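Local coordinates for malonyl-CoA-[acyl-carrier-protein] transacylase (Coxiella burnetii, PDB 3TQE), which probably transfers the malonyl group of malonyl-CoA to the holo acyl carrier protein, a step that feeds fatty acid synthesis, at residues A24-G27 and L28-I32; V33-T36 and F37-S41; L60-T63 and Q64-Q67; I289-I292 and D293-S296; T302-E305 and L306-A310. One frame throughout, in Å; residues are numbered along the deposited sequence.

Contact 1 of 5, residues A24-G27 and L28-I32; sequences AELG and LQQPI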
loop_
_atom_site.group_PDB
_atom_site.type_symbol
_atom_site.label_atom_id
_atom_site.label_comp_id
_atom_site.label_asym_id
_atom_site.label_seq_id
_atom_site.Cartn_x
_atom_site.Cartn_y
_atom_site.Cartn_z
ATOM N N ALA A 24 1.066 -4.892 18.629
ATOM C CA ALA A 24 1.317 -5.569 19.890
ATOM C C ALA A 24 0.052 -5.686 20.752
ATOM O O ALA A 24 -0.264 -6.739 21.307
ATOM C CB ALA A 24 2.424 -4.870 20.664
ATOM N N GLU A 25 -0.707 -4.606 20.820
ATOM C CA GLU A 25 -1.931 -4.624 21.614
ATOM C C GLU A 25 -2.952 -5.579 21.037
ATOM O O GLU A 25 -3.494 -6.424 21.740
ATOM C CB GLU A 25 -2.503 -3.235 21.726
ATOM C CG GLU A 25 -3.749 -3.195 22.550
ATOM C CD GLU A 25 -4.223 -1.790 22.851
ATOM O OE1 GLU A 25 -3.575 -0.801 22.423
ATOM O OE2 GLU A 25 -5.242 -1.682 23.574
ATOM N N LEU A 26 -3.206 -5.466 19.736
ATOM C CA LEU A 26 -4.159 -6.348 19.119
ATOM C C LEU A 26 -3.717 -7.791 19.253
ATOM O O LEU A 26 -4.526 -8.689 19.404
ATOM C CB LEU A 26 -4.335 -5.966 17.661
ATOM C CG LEU A 26 -5.541 -6.531 16.995
ATOM C CD1 LEU A 26 -6.855 -5.982 17.587
ATOM C CD2 LEU A 26 -5.454 -6.177 15.505
ATOM N N GLY A 27 -2.413 -8.014 19.188
ATOM C CA GLY A 27 -1.865 -9.355 19.363
ATOM C C GLY A 27 -2.084 -9.964 20.736
ATOM O O GLY A 27 -2.202 -11.179 20.868
ATOM N N LEU A 28 -2.149 -9.120 21.752
ATOM C CA LEU A 28 -2.523 -9.590 23.077
ATOM C C LEU A 28 -4.001 -9.905 23.164
ATOM O O LEU A 28 -4.423 -10.850 23.811
ATOM C CB LEU A 28 -2.170 -8.535 24.107
ATOM C CG LEU A 28 -0.713 -8.266 24.351
ATOM C CD1 LEU A 28 -0.556 -7.008 25.207
ATOM C CD2 LEU A 28 -0.086 -9.482 25.017
ATOM N N GLN A 29 -4.802 -9.089 22.510
ATOM C CA GLN A 29 -6.241 -9.177 22.604
ATOM C C GLN A 29 -6.867 -10.264 21.792
ATOM O O GLN A 29 -7.889 -10.819 22.172
ATOM C CB GLN A 29 -6.842 -7.850 22.156
ATOM C CG GLN A 29 -6.499 -6.682 23.018
ATOM C CD GLN A 29 -7.098 -5.381 22.538
ATOM O OE1 GLN A 29 -7.436 -4.491 23.364
ATOM N NE2 GLN A 29 -7.211 -5.231 21.232
ATOM N N GLN A 30 -6.299 -10.504 20.612
ATOM C CA GLN A 30 -6.926 -11.369 19.625
ATOM C C GLN A 30 -5.974 -12.453 19.145
ATOM O O GLN A 30 -5.041 -12.172 18.399
ATOM C CB GLN A 30 -7.342 -10.515 18.441
ATOM C CG GLN A 30 -8.352 -9.466 18.747
ATOM C CD GLN A 30 -9.651 -10.030 19.294
ATOM O OE1 GLN A 30 -10.025 -11.173 19.009
ATOM N NE2 GLN A 30 -10.378 -9.205 20.066
ATOM N N PRO A 31 -6.232 -13.708 19.528
ATOM C CA PRO A 31 -5.447 -14.847 19.123
ATOM C C PRO A 31 -5.270 -14.971 17.618
ATOM O O PRO A 31 -4.260 -15.475 17.172
ATOM C CB PRO A 31 -6.242 -16.022 19.671
ATOM C CG PRO A 31 -6.884 -15.467 20.885
ATOM C CD PRO A 31 -7.211 -14.077 20.567
ATOM N N ILE A 32 -6.208 -14.453 16.841
ATOM C CA ILE A 32 -6.078 -14.580 15.395
ATOM C C ILE A 32 -4.839 -13.825 14.869
ATOM O O ILE A 32 -4.308 -14.176 13.823
ATOM C CB ILE A 32 -7.377 -14.178 14.640
ATOM C CG1 ILE A 32 -7.382 -14.731 13.206
ATOM C CG2 ILE A 32 -7.555 -12.665 14.607
ATOM C CD1 ILE A 32 -7.174 -16.234 13.072
HETATM O O HOH W 1 -2.648 -13.028 18.985
#

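Contact 2 of 5, residues V33-T36 and F37-S41; sequences VLET and FQQAS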
loop_
_atom_site.group_PDB
_atom_site.type_symbol
_atom_site.label_atom_id
_atom_site.label_comp_id
_atom_site.label_asym_id
_atom_site.label_seq_id
_atom_site.Cartn_x
_atom_site.Cartn_y
_atom_site.Cartn_z
ATOM N N VAL A 33 -4.379 -12.805 15.567
ATOM C CA VAL A 33 -3.192 -12.069 15.135
ATOM C C VAL A 33 -1.992 -12.973 15.160
ATOM O O VAL A 33 -1.300 -13.107 14.170
ATOM C CB VAL A 33 -2.943 -10.820 15.971
ATOM C CG1 VAL A 33 -1.644 -10.167 15.597
ATOM C CG2 VAL A 33 -4.114 -9.857 15.806
ATOM N N LEU A 34 -1.757 -13.628 16.268
ATOM C CA LEU A 34 -0.587 -14.493 16.339
ATOM C C LEU A 34 -0.743 -15.661 15.395
ATOM O O LEU A 34 0.243 -16.095 14.791
ATOM C CB LEU A 34 -0.317 -14.933 17.768
ATOM C CG LEU A 34 0.256 -13.835 18.671
ATOM C CD1 LEU A 34 0.306 -14.341 20.098
ATOM C CD2 LEU A 34 1.613 -13.356 18.241
ATOM N N GLU A 35 -1.948 -16.187 15.256
ATOM C CA GLU A 35 -2.173 -17.283 14.314
ATOM C C GLU A 35 -1.833 -16.857 12.888
ATOM O O GLU A 35 -1.245 -17.610 12.121
ATOM C CB GLU A 35 -3.596 -17.792 14.396
ATOM C CG GLU A 35 -3.889 -18.988 13.500
ATOM C CD GLU A 35 -3.417 -20.318 14.076
ATOM O OE1 GLU A 35 -2.338 -20.366 14.717
ATOM O OE2 GLU A 35 -4.123 -21.338 13.863
ATOM N N THR A 36 -2.186 -15.645 12.538
ATOM C CA THR A 36 -1.900 -15.137 11.201
ATOM C C THR A 36 -0.401 -14.979 11.002
ATOM O O THR A 36 0.130 -15.330 9.964
ATOM C CB THR A 36 -2.658 -13.807 10.982
ATOM O OG1 THR A 36 -4.063 -14.077 11.091
ATOM C CG2 THR A 36 -2.378 -13.189 9.615
ATOM N N PHE A 37 0.287 -14.438 11.987
ATOM C CA PHE A 37 1.721 -14.310 11.891
ATOM C C PHE A 37 2.370 -15.679 11.868
ATOM O O PHE A 37 3.390 -15.844 11.207
ATOM C CB PHE A 37 2.290 -13.436 13.005
ATOM C CG PHE A 37 2.239 -11.975 12.690
ATOM C CD1 PHE A 37 3.323 -11.334 12.148
ATOM C CD2 PHE A 37 1.074 -11.253 12.859
ATOM C CE1 PHE A 37 3.263 -10.004 11.818
ATOM C CE2 PHE A 37 1.016 -9.912 12.517
ATOM C CZ PHE A 37 2.107 -9.293 12.009
ATOM N N GLN A 38 1.801 -16.659 12.565
ATOM C CA GLN A 38 2.336 -18.020 12.528
ATOM C C GLN A 38 2.241 -18.603 11.125
ATOM O O GLN A 38 3.164 -19.269 10.650
ATOM C CB GLN A 38 1.602 -18.915 13.530
ATOM C CG GLN A 38 2.080 -18.753 14.970
ATOM C CD GLN A 38 1.142 -19.368 16.018
ATOM O OE1 GLN A 38 0.018 -19.799 15.723
ATOM N NE2 GLN A 38 1.618 -19.413 17.254
ATOM N N GLN A 39 1.114 -18.361 10.466
ATOM C CA GLN A 39 0.938 -18.795 9.091
ATOM C C GLN A 39 1.994 -18.154 8.211
ATOM O O GLN A 39 2.607 -18.821 7.385
ATOM C CB GLN A 39 -0.450 -18.424 8.599
ATOM C CG GLN A 39 -1.511 -19.294 9.234
ATOM C CD GLN A 39 -2.898 -18.818 8.995
ATOM O OE1 GLN A 39 -3.113 -17.850 8.293
ATOM N NE2 GLN A 39 -3.866 -19.521 9.557
ATOM N N ALA A 40 2.179 -16.858 8.347
ATOM C CA ALA A 40 3.187 -16.186 7.564
ATOM C C ALA A 40 4.578 -16.726 7.842
ATOM O O ALA A 40 5.358 -16.933 6.928
ATOM C CB ALA A 40 3.136 -14.704 7.798
ATOM N N SER A 41 4.876 -16.957 9.109
ATOM C CA SER A 41 6.176 -17.455 9.510
ATOM C C SER A 41 6.441 -18.829 8.952
ATOM O O SER A 41 7.579 -19.124 8.608
ATOM C CB SER A 41 6.274 -17.488 11.029
ATOM O OG SER A 41 6.235 -16.173 11.534
HETATM O O HOH W 2 -3.093 -21.739 11.335
#

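Contact 3 of 5, residues L60-T63 and Q64-Q67; sequences LDQT and QFTQ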
loop_
_atom_site.group_PDB
_atom_site.type_symbol
_atom_site.label_atom_id
_atom_site.label_comp_id
_atom_site.label_asym_id
_atom_site.label_seq_id
_atom_site.Cartn_x
_atom_site.Cartn_y
_atom_site.Cartn_z
ATOM N N LEU A 60 13.542 -4.626 9.916
ATOM C CA LEU A 60 12.158 -4.461 9.528
ATOM C C LEU A 60 12.005 -3.530 8.354
ATOM O O LEU A 60 11.122 -3.727 7.535
ATOM C CB LEU A 60 11.324 -3.945 10.700
ATOM C CG LEU A 60 9.834 -3.706 10.426
ATOM C CD1 LEU A 60 9.170 -4.991 9.951
ATOM C CD2 LEU A 60 9.176 -3.213 11.705
ATOM N N ASP A 61 12.880 -2.536 8.246
ATOM C CA ASP A 61 12.781 -1.550 7.196
ATOM C C ASP A 61 13.370 -1.996 5.848
ATOM O O ASP A 61 13.237 -1.301 4.847
ATOM C CB ASP A 61 13.417 -0.242 7.651
ATOM C CG ASP A 61 12.562 0.516 8.673
ATOM O OD1 ASP A 61 11.328 0.275 8.790
ATOM O OD2 ASP A 61 13.131 1.396 9.349
ATOM N N GLN A 62 13.998 -3.156 5.815
ATOM C CA GLN A 62 14.493 -3.717 4.568
ATOM C C GLN A 62 13.298 -4.298 3.842
ATOM O O GLN A 62 12.537 -5.021 4.432
ATOM C CB GLN A 62 15.574 -4.784 4.846
ATOM C CG GLN A 62 16.850 -4.116 5.375
ATOM C CD GLN A 62 18.003 -5.046 5.746
ATOM O OE1 GLN A 62 17.811 -6.174 6.191
ATOM N NE2 GLN A 62 19.232 -4.545 5.573
ATOM N N THR A 63 13.174 -4.030 2.553
ATOM C CA THR A 63 11.996 -4.321 1.738
ATOM C C THR A 63 11.550 -5.773 1.817
ATOM O O THR A 63 10.381 -6.108 1.847
ATOM C CB THR A 63 12.310 -3.929 0.243
ATOM O OG1 THR A 63 13.082 -4.942 -0.387
ATOM C CG2 THR A 63 13.126 -2.655 0.184
ATOM N N GLN A 64 12.529 -6.665 1.811
ATOM C CA GLN A 64 12.167 -8.076 1.819
ATOM C C GLN A 64 11.492 -8.508 3.092
ATOM O O GLN A 64 10.816 -9.516 3.097
ATOM C CB GLN A 64 13.383 -8.980 1.608
ATOM C CG GLN A 64 14.412 -8.977 2.696
ATOM C CD GLN A 64 15.499 -10.012 2.442
ATOM O OE1 GLN A 64 15.256 -11.036 1.818
ATOM N NE2 GLN A 64 16.719 -9.709 2.891
ATOM N N PHE A 65 11.687 -7.745 4.162
ATOM C CA PHE A 65 10.967 -7.971 5.414
ATOM C C PHE A 65 9.712 -7.093 5.532
ATOM O O PHE A 65 8.685 -7.558 6.004
ATOM C CB PHE A 65 11.867 -7.729 6.609
ATOM C CG PHE A 65 13.047 -8.642 6.647
ATOM C CD1 PHE A 65 12.886 -9.969 6.935
ATOM C CD2 PHE A 65 14.305 -8.189 6.326
ATOM C CE1 PHE A 65 13.976 -10.824 6.945
ATOM C CE2 PHE A 65 15.402 -9.043 6.332
ATOM C CZ PHE A 65 15.221 -10.353 6.654
ATOM N N THR A 66 9.818 -5.841 5.125
ATOM C CA THR A 66 8.710 -4.903 5.264
ATOM C C THR A 66 7.492 -5.427 4.547
ATOM O O THR A 66 6.379 -5.350 5.061
ATOM C CB THR A 66 9.033 -3.569 4.647
ATOM O OG1 THR A 66 10.282 -3.106 5.123
ATOM C CG2 THR A 66 7.951 -2.548 4.895
ATOM N N GLN A 67 7.699 -5.958 3.350
ATOM C CA GLN A 67 6.554 -6.352 2.574
ATOM C C GLN A 67 5.735 -7.488 3.199
ATOM O O GLN A 67 4.540 -7.346 3.389
ATOM C CB GLN A 67 6.895 -6.589 1.115
ATOM C CG GLN A 67 7.367 -5.281 0.478
ATOM C CD GLN A 67 7.390 -5.268 -1.021
ATOM O OE1 GLN A 67 6.573 -5.909 -1.675
ATOM N NE2 GLN A 67 8.295 -4.461 -1.579
HETATM O O HOH W 3 10.943 -0.934 3.330
#

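Contact 4 of 5, residues I289-I292 and D293-S296; sequences IKRI and DRQS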
loop_
_atom_site.group_PDB
_atom_site.type_symbol
_atom_site.label_atom_id
_atom_site.label_comp_id
_atom_site.label_asym_id
_atom_site.label_seq_id
_atom_site.Cartn_x
_atom_site.Cartn_y
_atom_site.Cartn_z
ATOM N N ILE A 289 -6.247 10.530 2.756
ATOM C CA ILE A 289 -7.648 10.587 2.389
ATOM C C ILE A 289 -8.293 11.856 2.924
ATOM O O ILE A 289 -9.069 12.491 2.226
ATOM C CB ILE A 289 -8.370 9.329 2.872
ATOM C CG1 ILE A 289 -7.829 8.119 2.114
ATOM C CG2 ILE A 289 -9.892 9.449 2.681
ATOM C CD1 ILE A 289 -8.235 6.772 2.703
ATOM N N LYS A 290 -7.937 12.249 4.136
ATOM C CA LYS A 290 -8.480 13.473 4.729
ATOM C C LYS A 290 -8.070 14.700 3.930
ATOM O O LYS A 290 -8.831 15.682 3.873
ATOM C CB LYS A 290 -8.060 13.588 6.205
ATOM C CG LYS A 290 -8.900 14.541 7.037
ATOM C CD LYS A 290 -10.382 14.121 7.041
ATOM C CE LYS A 290 -10.838 13.534 8.355
ATOM N NZ LYS A 290 -12.303 13.801 8.558
ATOM N N ARG A 291 -6.882 14.676 3.339
ATOM C CA ARG A 291 -6.431 15.772 2.496
ATOM C C ARG A 291 -7.181 15.805 1.176
ATOM O O ARG A 291 -7.523 16.885 0.685
ATOM C CB ARG A 291 -4.920 15.721 2.296
ATOM C CG ARG A 291 -4.165 16.012 3.571
ATOM C CD ARG A 291 -2.700 16.298 3.318
ATOM N NE ARG A 291 -2.087 16.961 4.463
ATOM C CZ ARG A 291 -1.174 16.408 5.249
ATOM N NH1 ARG A 291 -0.750 15.177 5.012
ATOM N NH2 ARG A 291 -0.670 17.094 6.270
ATOM N N ILE A 292 -7.483 14.627 0.618
ATOM C CA ILE A 292 -8.255 14.509 -0.605
ATOM C C ILE A 292 -9.675 15.013 -0.375
ATOM O O ILE A 292 -10.230 15.753 -1.215
ATOM C CB ILE A 292 -8.258 13.049 -1.120
ATOM C CG1 ILE A 292 -6.850 12.665 -1.550
ATOM C CG2 ILE A 292 -9.192 12.870 -2.327
ATOM C CD1 ILE A 292 -6.624 11.153 -1.663
ATOM N N ASP A 293 -10.249 14.638 0.765
ATOM C CA ASP A 293 -11.605 15.076 1.130
ATOM C C ASP A 293 -11.748 15.250 2.626
ATOM O O ASP A 293 -11.850 14.278 3.365
ATOM C CB ASP A 293 -12.640 14.079 0.638
ATOM C CG ASP A 293 -14.072 14.451 1.076
ATOM O OD1 ASP A 293 -14.293 15.592 1.538
ATOM O OD2 ASP A 293 -14.964 13.579 1.003
ATOM N N ARG A 294 -11.814 16.497 3.082
ATOM C CA ARG A 294 -11.869 16.774 4.511
ATOM C C ARG A 294 -13.159 16.252 5.156
ATOM O O ARG A 294 -13.218 16.079 6.372
ATOM C CB ARG A 294 -11.717 18.283 4.766
ATOM C CG ARG A 294 -11.400 18.661 6.210
ATOM C CD ARG A 294 -10.074 18.081 6.708
ATOM N NE ARG A 294 -8.936 18.401 5.835
ATOM C CZ ARG A 294 -7.660 18.121 6.117
ATOM N NH1 ARG A 294 -7.328 17.513 7.254
ATOM N NH2 ARG A 294 -6.705 18.464 5.259
ATOM N N GLN A 295 -14.179 15.986 4.347
ATOM C CA GLN A 295 -15.435 15.463 4.859
ATOM C C GLN A 295 -15.471 13.936 4.956
ATOM O O GLN A 295 -16.414 13.360 5.496
ATOM C CB GLN A 295 -16.602 15.962 3.996
ATOM C CG GLN A 295 -16.714 17.495 3.943
ATOM C CD GLN A 295 -16.689 18.140 5.323
ATOM O OE1 GLN A 295 -15.975 19.128 5.552
ATOM N NE2 GLN A 295 -17.460 17.583 6.254
ATOM N N SER A 296 -14.449 13.266 4.441
ATOM C CA SER A 296 -14.397 11.822 4.592
ATOM C C SER A 296 -14.144 11.466 6.043
ATOM O O SER A 296 -13.706 12.284 6.843
ATOM C CB SER A 296 -13.289 11.247 3.726
ATOM O OG SER A 296 -12.034 11.704 4.163
#

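Contact 5 of 5, residues T302-E305 and L306-A310; sequences TTTE and LILTA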
loop_
_atom_site.group_PDB
_atom_site.type_symbol
_atom_site.label_atom_id
_atom_site.label_comp_id
_atom_site.label_asym_id
_atom_site.label_seq_id
_atom_site.Cartn_x
_atom_site.Cartn_y
_atom_site.Cartn_z
ATOM N N THR A 302 -6.757 -0.627 14.894
ATOM C CA THR A 302 -5.565 -1.221 15.470
ATOM C C THR A 302 -5.734 -1.761 16.891
ATOM O O THR A 302 -4.777 -2.258 17.482
ATOM C CB THR A 302 -4.431 -0.230 15.418
ATOM O OG1 THR A 302 -4.892 1.023 15.924
ATOM C CG2 THR A 302 -3.922 -0.068 13.984
ATOM N N THR A 303 -6.949 -1.701 17.420
ATOM C CA THR A 303 -7.277 -2.358 18.677
ATOM C C THR A 303 -8.688 -2.873 18.624
ATOM O O THR A 303 -9.474 -2.474 17.769
ATOM C CB THR A 303 -7.192 -1.405 19.883
ATOM O OG1 THR A 303 -8.280 -0.465 19.816
ATOM C CG2 THR A 303 -5.867 -0.660 19.953
ATOM N N THR A 304 -9.014 -3.760 19.545
ATOM C CA THR A 304 -10.335 -4.340 19.601
ATOM C C THR A 304 -11.351 -3.232 19.784
ATOM O O THR A 304 -12.385 -3.237 19.126
ATOM C CB THR A 304 -10.440 -5.388 20.717
ATOM O OG1 THR A 304 -9.555 -6.451 20.398
ATOM C CG2 THR A 304 -11.836 -5.920 20.845
ATOM N N GLU A 305 -11.075 -2.285 20.674
ATOM C CA GLU A 305 -12.039 -1.200 20.920
ATOM C C GLU A 305 -12.261 -0.375 19.655
ATOM O O GLU A 305 -13.389 -0.032 19.328
ATOM C CB GLU A 305 -11.572 -0.286 22.063
ATOM C CG GLU A 305 -12.587 0.798 22.500
ATOM C CD GLU A 305 -12.418 1.338 23.967
ATOM O OE1 GLU A 305 -11.298 1.801 24.379
ATOM O OE2 GLU A 305 -13.444 1.335 24.717
ATOM N N LEU A 306 -11.194 -0.085 18.923
ATOM C CA LEU A 306 -11.324 0.690 17.703
ATOM C C LEU A 306 -12.117 -0.071 16.660
ATOM O O LEU A 306 -12.943 0.513 15.967
ATOM C CB LEU A 306 -9.958 1.071 17.177
ATOM C CG LEU A 306 -9.231 2.115 18.008
ATOM C CD1 LEU A 306 -7.814 2.228 17.523
ATOM C CD2 LEU A 306 -9.905 3.456 18.008
ATOM N N ILE A 307 -11.883 -1.367 16.551
ATOM C CA ILE A 307 -12.617 -2.188 15.605
ATOM C C ILE A 307 -14.096 -2.180 15.958
ATOM O O ILE A 307 -14.949 -1.984 15.099
ATOM C CB ILE A 307 -12.070 -3.620 15.537
ATOM C CG1 ILE A 307 -10.690 -3.584 14.866
ATOM C CG2 ILE A 307 -13.049 -4.537 14.819
ATOM C CD1 ILE A 307 -9.910 -4.855 15.009
ATOM N N LEU A 308 -14.410 -2.398 17.227
ATOM C CA LEU A 308 -15.809 -2.425 17.629
ATOM C C LEU A 308 -16.471 -1.080 17.426
ATOM O O LEU A 308 -17.609 -1.027 16.996
ATOM C CB LEU A 308 -15.928 -2.882 19.076
ATOM C CG LEU A 308 -15.571 -4.356 19.288
ATOM C CD1 LEU A 308 -15.444 -4.602 20.774
ATOM C CD2 LEU A 308 -16.566 -5.312 18.674
ATOM N N THR A 309 -15.755 0.006 17.677
ATOM C CA THR A 309 -16.249 1.348 17.426
ATOM C C THR A 309 -16.571 1.562 15.948
ATOM O O THR A 309 -17.617 2.106 15.598
ATOM C CB THR A 309 -15.226 2.370 17.879
ATOM O OG1 THR A 309 -15.136 2.286 19.304
ATOM C CG2 THR A 309 -15.594 3.782 17.488
ATOM N N ALA A 310 -15.657 1.118 15.098
ATOM C CA ALA A 310 -15.825 1.236 13.661
ATOM C C ALA A 310 -17.029 0.440 13.198
ATOM O O ALA A 310 -17.773 0.898 12.351
ATOM C CB ALA A 310 -14.561 0.784 12.943
#

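Contact 1 of 5, residues A24-G27 and L28-I32
L26 swings its CG away from its own backbone N (chi1 -164°), and Q30 folds its chain back at chi2 (-60°). Together these torsions set the L26 methyl CD1 against Q30 CG, 4.0 Å away. The two side chains meet at a slant, with carbon on carbon. The amide of Q30 then continues past L26 and gives its NE2 to T304 OG1 at the start of the last helix. On the outer side E25 and Q29 run one turn apart. The CG of Q29 rides over the backbone oxygen of E25, with CG to E25 O at 3.3 Å. This is the closing turn of a short helix. Q29 N reaches E25 O at 3.1 Å. Q30 N bonds to L26 O at 2.8 Å and is the last link, since Q30 is the first residue to leave helical backbone angles. L28 N goes mainly to A24 O, at 3.1 Å, and adds a weak bond to E25 O. Beyond the helix end a water lies 2.7 Å from G27 O and 2.6 Å from Q30 O. It is placed to bridge the two carbonyls across the break before P31. The inner face, L26 with Q30, packs on helix 63-83, where L26 touches I77 and C80. The outer face meets T303 through E25 and Q29. The turn thus passes the chain from helix 24-29 into helix 31-44, beside the start of helix 304-313.

Contact 2 of 5, residues V33-T36 and F37-S41
F37 lays the CD2 edge of its ring beside V33, one turn back along the helix. Its CD2 is 4.0 Å from the V33 methyl CG1 and 3.3 Å from V33 O, which lies in the ring plane. The two side chains point the same way and sit side by side. CG of F37 is beside its own backbone N (chi1 -85°), and this directs the ring back toward V33. The same carbonyl takes the helical bond, F37 N to V33 O at 3.0 Å, so V33 O meets both the amide and the ring edge of one residue. The ladder continues in regular order. Q38 N binds L34 O, Q39 N binds E35 O, and A40 N binds T36 O. F37 O is gripped twice, by S41 N at 2.8 Å and by S41 OG at 2.9 Å, from opposite faces of its carbonyl plane. S41 OG in turn accepts from L48 N, which ties this helix to the start of the next. T36 OG1 bonds to I32 O and R79 NH1, and Q39 OE1 also takes R79 NH1, so one arginine joins two positions of the helix. At the solvent side a water lies between Q39 NE2, at 2.9 Å, and E35 OE2. The E35 link is weak and rests on one of two conformers, so it is doubtful. Helix 31-44 touches three others here. F37 meets W49 of helix 48-54 edge-to-face, T36 and A40 press on T72 of helix 63-83, and Q39 touches helix 111-128.

Contact 3 of 5, residues L60-T63 and Q64-Q67
This is the first turn of helix 63-83, with Q62 at the N-cap position, made where the chain leaves helix 57-60. Q62 offers its backbone oxygen to two amides. F65 N comes at 2.9 Å from above the carbonyl plane, and T66 N comes at 2.9 Å from the other face. Q67 N follows, bonding to T63 O at 3.1 Å. The hydroxyl of T66 reaches back further. T66 OG1 donates to L60 O at 2.6 Å, on a lone pair in the carbonyl plane, and so links the end of one helix to the start of the next. A water donates to both T66 OG1, at 2.9 Å, and D61 O. On the outer side Q62 lies along the F65 ring. Its amide is nearly coplanar with the ring (13° apart), and OE1 sits at the ring edge, 3.7 Å from F65 CE2. The side chain of Q67 lies about 4 Å from a bound glycine. Its OE1 bonds to R121, which lines that glycine pocket together with the probable catalytic S96 and H205. Around the turn, L60 and F65 pack on helix 48-54, while T63 and Q67 pack on helix 111-128.

Contact 4 of 5, residues I289-I292 and D293-S296
The tight side is where S296 folds back on the helix end. S296 OG donates to D293 O at 2.7 Å. That bond fixes the hydroxyl, and the I289 methyl CG2 only packs against it, 3.4 Å from S296 OG. D293 O also takes S296 N, closing a type I beta turn from D293 to S296. Within it D293 OD1 accepts Q295 N from above the carboxylate plane, an Asx turn. The last helical link is D293 N to I289 O at 2.9 Å. I289 and I292 continue this side onto I265 of helix 261-270. K290 belongs here too. Its chain bends at chi2 (59°), and its NZ binds S296 O at 2.7 Å, nearly straight on.

The loose side is the exposed guanidinium of R294, with R291 beside it. The R294 chain crosses that of K290 at about a right angle. Its guanidinium lies over K290 O and brings NH1 to 3.4 Å from K290 CG, which is packing alone. K290 NZ also reaches R294 O, at 3.3 Å and from above the plane. The ammonium is thus shared between the carbonyls of R294 and S296, and its charge would probably polarise both.

Contact 5 of 5, residues T302-E305 and L306-A310
A threonine N-cap begins helix 304-313, and L306 is the residue it serves. L306 N donates to T303 OG1 at 3.1 Å, in a nearly straight bond (163°). T303 sets its OG1 between its backbone N and carbonyl carbon (chi1 71°), and this aims the oxygen at the first turn. The L306 side chain then packs over the same oxygen, with CG at 3.3 Å from T303 OG1. Its CD1 lies beside T302 OG1 at 3.5 Å, so the leucine covers the cap, and beyond it L306 touches P300 of strand 297-300. I307 comes next. Its N bonds to T303 O at 2.9 Å, and its CG1 rests beside that same carbonyl oxygen. T303 therefore closes the turn with both its hydroxyl and its main chain. The side chain of I307 is buried against C80 and W81 of helix 63-83. L308 continues the ladder by bonding its N to T304 O at 2.9 Å. Its CD1 meets the T304 methyl CG2 at 3.8 Å, and the two chains point the same way. The other branch of T304, its hydroxyl, is turned to Q30. T309, the next residue, holds E305 O twice. Its N arrives from one face of the carbonyl plane, and its OG1 arrives from the other, 37° above that plane and 2.9 Å from E305 O.

How the contacts relate
Contacts 1, 2 and 5 form a connected group. Contacts 1 and 2 share helix 31-44, and L26 and G27 pack against V33. Q30 and T304 join contacts 1 and 5. All three lean on helix 63-83, whose first turn is contact 3. That turn is nearest the chain's centre and the predicted active site. Contact 4 stands apart, its centre about 21 Å from that of contact 5, the nearest. Contact 5 is a surface contact, while the others are partly buried. Contacts 3 and 5 begin helices, but only contact 5 has a side-chain cap. Contacts 1 and 4 end helices, and contact 2 is mid-helix. Contact 4 alone uses a charged side chain, K290, to bind backbone carbonyls.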